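Local coordinates for GTP-binding protein REM 1 (Homo sapiens, PDB 2NZJ), which binds guanine nucleotides, held here as GDP, and as a Ras-family GTPase probably hydrolyses GTP to switch between signalling states, at residues 21-26 with 148-153; 10-15 with 93-98. One frame throughout, in Å; residues are numbered along the deposited sequence.

Interaction 1 (21-26 with 148-153); sequences ASLFAG and TSATLQ. With GDP (guanosine-5'-diphosphate), chain G.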
ATOM      1  N   ALA A  21       0.819   7.926   2.537  1.00 19.57           N
ATOM      2  CA  ALA A  21       2.269   8.141   2.536  1.00 19.76           C
ATOM      3  C   ALA A  21       2.696   9.258   3.477  1.00 19.84           C
ATOM      4  O   ALA A  21       3.719   9.122   4.147  1.00 19.81           O
ATOM      5  CB  ALA A  21       2.795   8.389   1.110  1.00 19.64           C
ATOM      6  N   SER A  22       1.923  10.338   3.539  1.00 20.14           N
ATOM      7  CA  SER A  22       2.259  11.463   4.416  1.00 20.85           C
ATOM      8  C   SER A  22       2.149  11.094   5.887  1.00 20.66           C
ATOM      9  O   SER A  22       2.937  11.548   6.705  1.00 20.80           O
ATOM     10  CB  SER A  22       1.353  12.676   4.160  1.00 21.24           C
ATOM     11  OG  SER A  22       1.360  13.045   2.785  1.00 23.75           O
ATOM     12  N   LEU A  23       1.146  10.301   6.229  1.00 20.70           N
ATOM     13  CA  LEU A  23       1.031   9.794   7.586  1.00 20.65           C
ATOM     14  C   LEU A  23       2.208   8.875   7.896  1.00 20.69           C
ATOM     15  O   LEU A  23       2.746   8.903   8.994  1.00 20.40           O
ATOM     16  CB  LEU A  23      -0.307   9.071   7.790  1.00 20.71           C
ATOM     17  CG  LEU A  23      -1.542   9.992   7.854  1.00 20.85           C
ATOM     18  CD1 LEU A  23      -2.821   9.144   7.960  1.00 19.75           C
ATOM     19  CD2 LEU A  23      -1.440  11.011   9.019  1.00 17.66           C
ATOM     20  N   PHE A  24       2.623   8.071   6.921  1.00 21.07           N
ATOM     21  CA  PHE A  24       3.816   7.246   7.104  1.00 21.42           C
ATOM     22  C   PHE A  24       5.065   8.093   7.297  1.00 21.99           C
ATOM     23  O   PHE A  24       5.899   7.780   8.141  1.00 22.57           O
ATOM     24  CB  PHE A  24       4.040   6.263   5.970  1.00 20.93           C
ATOM     25  CG  PHE A  24       5.437   5.651   5.963  1.00 21.32           C
ATOM     26  CD1 PHE A  24       5.758   4.601   6.806  1.00 20.77           C
ATOM     27  CD2 PHE A  24       6.423   6.130   5.105  1.00 21.31           C
ATOM     28  CE1 PHE A  24       7.004   4.044   6.794  1.00 20.54           C
ATOM     29  CE2 PHE A  24       7.671   5.571   5.087  1.00 20.91           C
ATOM     30  CZ  PHE A  24       7.968   4.532   5.936  1.00 21.20           C
ATOM     31  N   ALA A  25       5.211   9.160   6.531  1.00 22.56           N
ATOM     32  CA  ALA A  25       6.376  10.020   6.691  1.00 23.15           C
ATOM     33  C   ALA A  25       6.372  10.706   8.078  1.00 23.93           C
ATOM     34  O   ALA A  25       7.432  10.963   8.648  1.00 24.09           O
ATOM     35  CB  ALA A  25       6.459  11.042   5.555  1.00 22.21           C
ATOM     36  N   GLY A  26       5.189  10.958   8.637  1.00 24.80           N
ATOM     37  CA  GLY A  26       5.076  11.647   9.933  1.00 25.64           C
ATOM     38  C   GLY A  26       5.229  13.154   9.766  1.00 26.33           C
ATOM     39  O   GLY A  26       5.317  13.633   8.633  1.00 27.04           O
ATOM     40  N   THR A 148      -8.386   0.961   5.927  1.00 29.84           N
ATOM     41  CA  THR A 148      -7.820   2.076   6.642  1.00 29.57           C
ATOM     42  C   THR A 148      -8.668   3.320   6.441  1.00 29.46           C
ATOM     43  O   THR A 148      -9.590   3.338   5.604  1.00 28.71           O
ATOM     44  CB  THR A 148      -6.404   2.358   6.153  1.00 29.97           C
ATOM     45  OG1 THR A 148      -6.432   2.830   4.795  1.00 29.95           O
ATOM     46  CG2 THR A 148      -5.553   1.098   6.246  1.00 31.03           C
ATOM     47  N   SER A 149      -8.352   4.344   7.232  1.00 29.34           N
ATOM     48  CA  SER A 149      -8.794   5.708   6.978  1.00 29.69           C
ATOM     49  C   SER A 149      -7.640   6.650   7.315  1.00 30.12           C
ATOM     50  O   SER A 149      -7.167   6.674   8.446  1.00 30.23           O
ATOM     51  CB  SER A 149     -10.041   6.066   7.790  1.00 29.55           C
ATOM     52  OG  SER A 149     -10.322   7.458   7.731  1.00 29.46           O
ATOM     53  N   ALA A 150      -7.200   7.433   6.336  1.00 30.79           N
ATOM     54  CA  ALA A 150      -6.163   8.421   6.566  1.00 31.35           C
ATOM     55  C   ALA A 150      -6.685   9.625   7.360  1.00 32.19           C
ATOM     56  O   ALA A 150      -5.926  10.267   8.090  1.00 32.81           O
ATOM     57  CB  ALA A 150      -5.566   8.879   5.248  1.00 31.29           C
ATOM     58  N   THR A 151      -7.968   9.953   7.214  1.00 33.03           N
ATOM     59  CA  THR A 151      -8.527  11.133   7.899  1.00 33.40           C
ATOM     60  C   THR A 151      -8.856  10.870   9.372  1.00 33.56           C
ATOM     61  O   THR A 151      -8.807  11.796  10.182  1.00 33.73           O
ATOM     62  CB  THR A 151      -9.782  11.671   7.187  1.00 33.32           C
ATOM     63  OG1 THR A 151     -10.781  10.654   7.171  1.00 35.99           O
ATOM     64  CG2 THR A 151      -9.468  12.058   5.758  1.00 33.09           C
ATOM     65  N   LEU A 152      -9.196   9.627   9.718  1.00 33.65           N
ATOM     66  CA  LEU A 152      -9.343   9.226  11.130  1.00 33.61           C
ATOM     67  C   LEU A 152      -8.052   8.663  11.699  1.00 33.49           C
ATOM     68  O   LEU A 152      -7.984   8.353  12.878  1.00 33.80           O
ATOM     69  CB  LEU A 152     -10.407   8.145  11.303  1.00 33.78           C
ATOM     70  CG  LEU A 152     -11.873   8.500  11.380  1.00 34.57           C
ATOM     71  CD1 LEU A 152     -12.539   7.274  11.965  1.00 35.32           C
ATOM     72  CD2 LEU A 152     -12.176   9.770  12.224  1.00 33.94           C
ATOM     73  N   GLN A 153      -7.041   8.499  10.856  1.00 33.37           N
ATOM     74  CA  GLN A 153      -5.778   7.849  11.256  1.00 33.27           C
ATOM     75  C   GLN A 153      -6.048   6.464  11.850  1.00 32.69           C
ATOM     76  O   GLN A 153      -5.630   6.140  12.932  1.00 32.68           O
ATOM     77  CB  GLN A 153      -4.954   8.768  12.170  1.00 32.94           C
ATOM     78  CG  GLN A 153      -4.634  10.113  11.446  1.00 34.45           C
ATOM     79  CD  GLN A 153      -3.851  11.154  12.282  1.00 34.20           C
ATOM     80  OE1 GLN A 153      -2.650  11.026  12.481  1.00 34.74           O
ATOM     81  NE2 GLN A 153      -4.539  12.209  12.719  1.00 35.17           N
TER
HETATM   82  PB  GDP G1001      -4.150  10.000  -4.160  1.00 32.47           P
HETATM   83  O1B GDP G1001      -4.442   8.524  -4.223  1.00 32.09           O
HETATM   84  O2B GDP G1001      -2.762  10.319  -3.721  1.00 29.89           O
HETATM   85  O3B GDP G1001      -4.395  10.529  -5.564  1.00 35.38           O
HETATM   86  O3A GDP G1001      -5.235  10.548  -3.144  1.00 33.98           O
HETATM   87  PA  GDP G1001      -4.900  11.747  -2.151  1.00 35.16           P
HETATM   88  O1A GDP G1001      -4.300  12.880  -2.933  1.00 35.30           O
HETATM   89  O2A GDP G1001      -4.025  11.321  -1.014  1.00 34.45           O
HETATM   90  O5' GDP G1001      -6.354  12.055  -1.554  1.00 34.03           O
HETATM   91  C5' GDP G1001      -7.473  12.324  -2.399  1.00 34.28           C
HETATM   92  C4' GDP G1001      -8.561  12.999  -1.561  1.00 37.03           C
HETATM   93  O4' GDP G1001      -9.226  12.021  -0.710  1.00 36.56           O
HETATM   94  C3' GDP G1001      -7.993  14.087  -0.628  1.00 37.76           C
HETATM   95  O3' GDP G1001      -8.814  15.269  -0.605  1.00 41.47           O
HETATM   96  C2' GDP G1001      -8.008  13.433   0.745  1.00 37.59           C
HETATM   97  O2' GDP G1001      -8.232  14.358   1.804  1.00 40.17           O
HETATM   98  C1' GDP G1001      -9.122  12.401   0.661  1.00 36.34           C
HETATM   99  N9  GDP G1001      -8.816  11.201   1.464  1.00 36.66           N
HETATM  100  C8  GDP G1001      -7.687  10.448   1.461  1.00 37.19           C
HETATM  101  N7  GDP G1001      -7.788   9.398   2.319  1.00 35.78           N
HETATM  102  C5  GDP G1001      -8.994   9.482   2.866  1.00 35.79           C
HETATM  103  C6  GDP G1001      -9.741   8.721   3.866  1.00 36.86           C
HETATM  104  O6  GDP G1001      -9.197   7.722   4.382  1.00 36.67           O
HETATM  105  N1  GDP G1001     -10.986   9.138   4.170  1.00 36.72           N
HETATM  106  C2  GDP G1001     -11.549  10.231   3.612  1.00 36.67           C
HETATM  107  N2  GDP G1001     -12.807  10.634   3.933  1.00 36.34           N
HETATM  108  N3  GDP G1001     -10.901  10.982   2.701  1.00 37.24           N
HETATM  109  C4  GDP G1001      -9.660  10.656   2.308  1.00 36.60           C
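Leu23, on helix 17-25, rests against Ala150 in the guanine-recognition loop that follows strand 144-147. The sequence Ser149-Ala150 matches the SA motif that Ras-family proteins use to read the base. Both methyls of Leu23 make contact, CD1 with Ala150 and CD2 with Gln153. Leu23 CD1 meets the backbone O of Ala150 at 3.3 Å, and the same methyl lies 3.9 Å from Ala150 CB. Leu23 CD2 is 3.7 Å from Gln153 OE1. The side chains of Leu23 and Gln153 cross at about a right angle. Gln153 CG is near both methyls, 4.0 Å from Leu23 CD1.

Ala150 lies between Leu23 and the base, its CB also 3.7 Å from N7 of GDP. Ala150 N donates to O6 of GDP over 2.8 Å, with an N-H...O angle of 142°. Thr151 sets its CG2 methyl over a face of the guanine, 3.5 Å from C2 of GDP. With OG anti to its own N (chi1 169°), Ser149 reaches both Leu152 N and Asp122. Ser149 OG accepts from Leu152 N at 3.1 Å, forming an ST motif, and bonds to Asp122.

The contact across the segments is small, made of van der Waals contacts of leucine methyls, partly against oxygens. Part of the recognition of guanine is by backbone: Ala150 N meets the keto oxygen, while Asp122 also bonds the nucleotide.

Interaction 2 (10-15 with 93-98); sequences LGDPGV and FESASE. With GDP (guanosine-5'-diphosphate), chain G.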
ATOM      1  N   LEU A  10       0.304   1.729  -5.220  1.00 21.77           N
ATOM      2  CA  LEU A  10      -0.438   1.740  -6.470  1.00 21.69           C
ATOM      3  C   LEU A  10      -1.936   1.983  -6.220  1.00 22.01           C
ATOM      4  O   LEU A  10      -2.450   1.704  -5.140  1.00 22.19           O
ATOM      5  CB  LEU A  10      -0.296   0.400  -7.191  1.00 21.52           C
ATOM      6  CG  LEU A  10       1.089  -0.087  -7.583  1.00 21.53           C
ATOM      7  CD1 LEU A  10       1.006  -1.552  -7.995  1.00 20.88           C
ATOM      8  CD2 LEU A  10       1.709   0.778  -8.681  1.00 20.10           C
ATOM      9  N   GLY A  11      -2.629   2.446  -7.262  1.00 22.03           N
ATOM     10  CA  GLY A  11      -4.063   2.654  -7.242  1.00 22.19           C
ATOM     11  C   GLY A  11      -4.504   3.880  -8.026  1.00 22.37           C
ATOM     12  O   GLY A  11      -3.710   4.786  -8.278  1.00 22.58           O
ATOM     13  N   ASP A  12      -5.783   3.928  -8.368  1.00 22.40           N
ATOM     14  CA  ASP A  12      -6.355   5.067  -9.079  1.00 23.02           C
ATOM     15  C   ASP A  12      -6.199   6.411  -8.340  1.00 22.76           C
ATOM     16  O   ASP A  12      -6.063   6.439  -7.121  1.00 22.63           O
ATOM     17  CB  ASP A  12      -7.850   4.829  -9.336  1.00 23.12           C
ATOM     18  CG  ASP A  12      -8.102   3.903 -10.516  1.00 24.77           C
ATOM     19  OD1 ASP A  12      -7.133   3.465 -11.182  1.00 27.08           O
ATOM     20  OD2 ASP A  12      -9.282   3.623 -10.793  1.00 27.90           O
ATOM     21  N   PRO A  13      -6.240   7.525  -9.084  1.00 22.34           N
ATOM     22  CA  PRO A  13      -6.204   8.831  -8.430  1.00 22.35           C
ATOM     23  C   PRO A  13      -7.387   9.031  -7.489  1.00 22.26           C
ATOM     24  O   PRO A  13      -8.495   8.604  -7.807  1.00 22.16           O
ATOM     25  CB  PRO A  13      -6.292   9.827  -9.584  1.00 22.11           C
ATOM     26  CG  PRO A  13      -6.084   9.036 -10.839  1.00 22.55           C
ATOM     27  CD  PRO A  13      -6.337   7.611 -10.549  1.00 22.20           C
ATOM     28  N   GLY A  14      -7.141   9.669  -6.342  1.00 21.99           N
ATOM     29  CA  GLY A  14      -8.201  10.034  -5.416  1.00 21.69           C
ATOM     30  C   GLY A  14      -8.504   9.035  -4.320  1.00 21.58           C
ATOM     31  O   GLY A  14      -9.318   9.317  -3.439  1.00 21.73           O
ATOM     32  N   VAL A  15      -7.850   7.879  -4.337  1.00 20.98           N
ATOM     33  CA  VAL A  15      -8.142   6.860  -3.343  1.00 20.38           C
ATOM     34  C   VAL A  15      -7.462   7.131  -1.999  1.00 20.32           C
ATOM     35  O   VAL A  15      -7.838   6.539  -0.977  1.00 20.34           O
ATOM     36  CB  VAL A  15      -7.816   5.439  -3.876  1.00 20.44           C
ATOM     37  CG1 VAL A  15      -8.780   5.080  -5.009  1.00 19.93           C
ATOM     38  CG2 VAL A  15      -6.372   5.324  -4.321  1.00 19.59           C
ATOM     39  N   PHE A  93     -11.870   0.044  -7.035  1.00 11.42           N
ATOM     40  CA  PHE A  93     -11.768  -1.345  -6.614  1.00 12.44           C
ATOM     41  C   PHE A  93     -11.565  -2.249  -7.829  1.00 13.23           C
ATOM     42  O   PHE A  93     -10.743  -3.142  -7.807  1.00 13.29           O
ATOM     43  CB  PHE A  93     -13.014  -1.732  -5.808  1.00 12.24           C
ATOM     44  CG  PHE A  93     -13.051  -3.164  -5.403  1.00 12.17           C
ATOM     45  CD1 PHE A  93     -12.107  -3.674  -4.546  1.00 12.80           C
ATOM     46  CD2 PHE A  93     -14.043  -4.011  -5.881  1.00 13.19           C
ATOM     47  CE1 PHE A  93     -12.132  -5.022  -4.172  1.00 13.57           C
ATOM     48  CE2 PHE A  93     -14.082  -5.347  -5.503  1.00 13.21           C
ATOM     49  CZ  PHE A  93     -13.128  -5.851  -4.637  1.00 12.42           C
ATOM     50  N   GLU A  94     -12.296  -1.976  -8.897  1.00 14.71           N
ATOM     51  CA  GLU A  94     -12.171  -2.719 -10.157  1.00 16.16           C
ATOM     52  C   GLU A  94     -10.754  -2.599 -10.726  1.00 16.96           C
ATOM     53  O   GLU A  94     -10.143  -3.589 -11.145  1.00 16.73           O
ATOM     54  CB  GLU A  94     -13.233  -2.236 -11.199  1.00 15.88           C
ATOM     55  CG  GLU A  94     -14.692  -2.661 -10.857  1.00 15.94           C
ATOM     56  CD  GLU A  94     -15.806  -2.055 -11.759  1.00 16.91           C
ATOM     57  OE1 GLU A  94     -15.534  -1.149 -12.584  1.00 19.48           O
ATOM     58  OE2 GLU A  94     -16.986  -2.487 -11.632  1.00 17.45           O
ATOM     59  N   SER A  95     -10.228  -1.388 -10.713  1.00 18.38           N
ATOM     60  CA  SER A  95      -8.917  -1.186 -11.267  1.00 19.91           C
ATOM     61  C   SER A  95      -7.822  -1.703 -10.325  1.00 21.12           C
ATOM     62  O   SER A  95      -6.707  -1.925 -10.764  1.00 21.57           O
ATOM     63  CB  SER A  95      -8.720   0.272 -11.670  1.00 19.70           C
ATOM     64  OG  SER A  95      -8.700   1.085 -10.544  1.00 20.71           O
ATOM     65  N   ALA A  96      -8.146  -1.927  -9.054  1.00 22.71           N
ATOM     66  CA  ALA A  96      -7.264  -2.684  -8.169  1.00 23.98           C
ATOM     67  C   ALA A  96      -7.000  -4.059  -8.764  1.00 25.72           C
ATOM     68  O   ALA A  96      -5.849  -4.453  -8.943  1.00 25.70           O
ATOM     69  CB  ALA A  96      -7.872  -2.832  -6.804  1.00 23.93           C
ATOM     70  N   SER A  97      -8.063  -4.793  -9.085  1.00 27.84           N
ATOM     71  CA  SER A  97      -7.911  -6.111  -9.734  1.00 29.32           C
ATOM     72  C   SER A  97      -6.998  -6.051 -10.966  1.00 30.02           C
ATOM     73  O   SER A  97      -6.151  -6.937 -11.158  1.00 30.97           O
ATOM     74  CB  SER A  97      -9.281  -6.724 -10.077  1.00 29.47           C
ATOM     75  OG  SER A  97     -10.157  -6.596  -8.939  1.00 31.56           O
ATOM     76  N   GLU A  98      -7.146  -5.009 -11.784  1.00 30.17           N
ATOM     77  CA  GLU A  98      -6.317  -4.856 -12.982  1.00 30.34           C
ATOM     78  C   GLU A  98      -4.833  -4.707 -12.632  1.00 30.31           C
ATOM     79  O   GLU A  98      -3.969  -5.182 -13.374  1.00 30.40           O
ATOM     80  CB  GLU A  98      -6.788  -3.652 -13.816  1.00 30.67           C
ATOM     81  CG  GLU A  98      -5.841  -3.217 -14.945  1.00 31.62           C
TER
HETATM   82  PB  GDP G1001      -4.150  10.000  -4.160  1.00 32.47           P
HETATM   83  O1B GDP G1001      -4.442   8.524  -4.223  1.00 32.09           O
HETATM   84  O2B GDP G1001      -2.762  10.319  -3.721  1.00 29.89           O
HETATM   85  O3B GDP G1001      -4.395  10.529  -5.564  1.00 35.38           O
HETATM   86  O3A GDP G1001      -5.235  10.548  -3.144  1.00 33.98           O
HETATM   87  PA  GDP G1001      -4.900  11.747  -2.151  1.00 35.16           P
HETATM   88  O1A GDP G1001      -4.300  12.880  -2.933  1.00 35.30           O
HETATM   89  O2A GDP G1001      -4.025  11.321  -1.014  1.00 34.45           O
HETATM   90  O5' GDP G1001      -6.354  12.055  -1.554  1.00 34.03           O
HETATM   91  C5' GDP G1001      -7.473  12.324  -2.399  1.00 34.28           C
HETATM   92  C4' GDP G1001      -8.561  12.999  -1.561  1.00 37.03           C
HETATM   93  O4' GDP G1001      -9.226  12.021  -0.710  1.00 36.56           O
HETATM   94  C3' GDP G1001      -7.993  14.087  -0.628  1.00 37.76           C
HETATM   95  O3' GDP G1001      -8.814  15.269  -0.605  1.00 41.47           O
HETATM   96  C2' GDP G1001      -8.008  13.433   0.745  1.00 37.59           C
HETATM   97  O2' GDP G1001      -8.232  14.358   1.804  1.00 40.17           O
HETATM   98  C1' GDP G1001      -9.122  12.401   0.661  1.00 36.34           C
HETATM   99  N9  GDP G1001      -8.816  11.201   1.464  1.00 36.66           N
HETATM  100  C8  GDP G1001      -7.687  10.448   1.461  1.00 37.19           C
HETATM  101  N7  GDP G1001      -7.788   9.398   2.319  1.00 35.78           N
HETATM  102  C5  GDP G1001      -8.994   9.482   2.866  1.00 35.79           C
HETATM  103  C6  GDP G1001      -9.741   8.721   3.866  1.00 36.86           C
HETATM  104  O6  GDP G1001      -9.197   7.722   4.382  1.00 36.67           O
HETATM  105  N1  GDP G1001     -10.986   9.138   4.170  1.00 36.72           N
HETATM  106  C2  GDP G1001     -11.549  10.231   3.612  1.00 36.67           C
HETATM  107  N2  GDP G1001     -12.807  10.634   3.933  1.00 36.34           N
HETATM  108  N3  GDP G1001     -10.901  10.982   2.701  1.00 37.24           N
HETATM  109  C4  GDP G1001      -9.660  10.656   2.308  1.00 36.60           C
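Asp12 of the phosphate-binding loop reaches out to Ser95 on helix 90-105. The sequence from Gly11 to Thr18 fits the P-loop (Walker A) pattern, between strand 4-10 and helix 17-25. Across the contact Ser95 OG is modelled 2.6 Å from Asp12 OD2, as donor in a hydrogen bond whose exact geometry is doubtful. The hydroxyl stands too close to the carboxylate carbon in the model, and its position is less certain for that reason. Asp12 has CG anti to its carbonyl carbon (chi1 -79°), which carries the carboxylate outward to the helix. Ser92 O, in the same helix as Ser95, is a second acceptor within reach of Ser95 OG, so the two oxygens compete for its one proton.

The other face of the loop grips the phosphate. Asp12 to Val15 form a type II turn, and Gly14 N points at O3B of GDP over 3.0 Å in a nearly straight bond of 174°. Val15 N is 3.5 Å from O1B of GDP, and Val15 CG2 lies 3.7 Å from the same oxygen. Two lysines bond to loop carbonyls: Lys17 NZ to Gly11 O and Lys120 NZ to Gly14 O.

The loop leaves the end of strand 4-10, which pairs with strand 80-86 through Leu10. Val15 packs on Val84 and Ser86 of that strand and on Ser92 of helix 90-105. The same helix sets Phe93 against Tyr85 and against Cys137 of helix 131-141.

Both interactions are small surface contacts at the GDP site, and neither has a buried residue among those that touch. Their centres are 18 Å apart and they do not meet. Interaction 1 serves the base end of the nucleotide; interaction 2 serves the diphosphate end. The first is van der Waals contact of a leucine with a loop whose backbone helps to read guanine. The second rests on one polar pair, a carboxylate and a hydroxyl, beside a loop whose amides face phosphate oxygens. Helix 17-25 ties them together: the P-loop of interaction 2 runs into its start, and Leu23 of interaction 1 lies near its end.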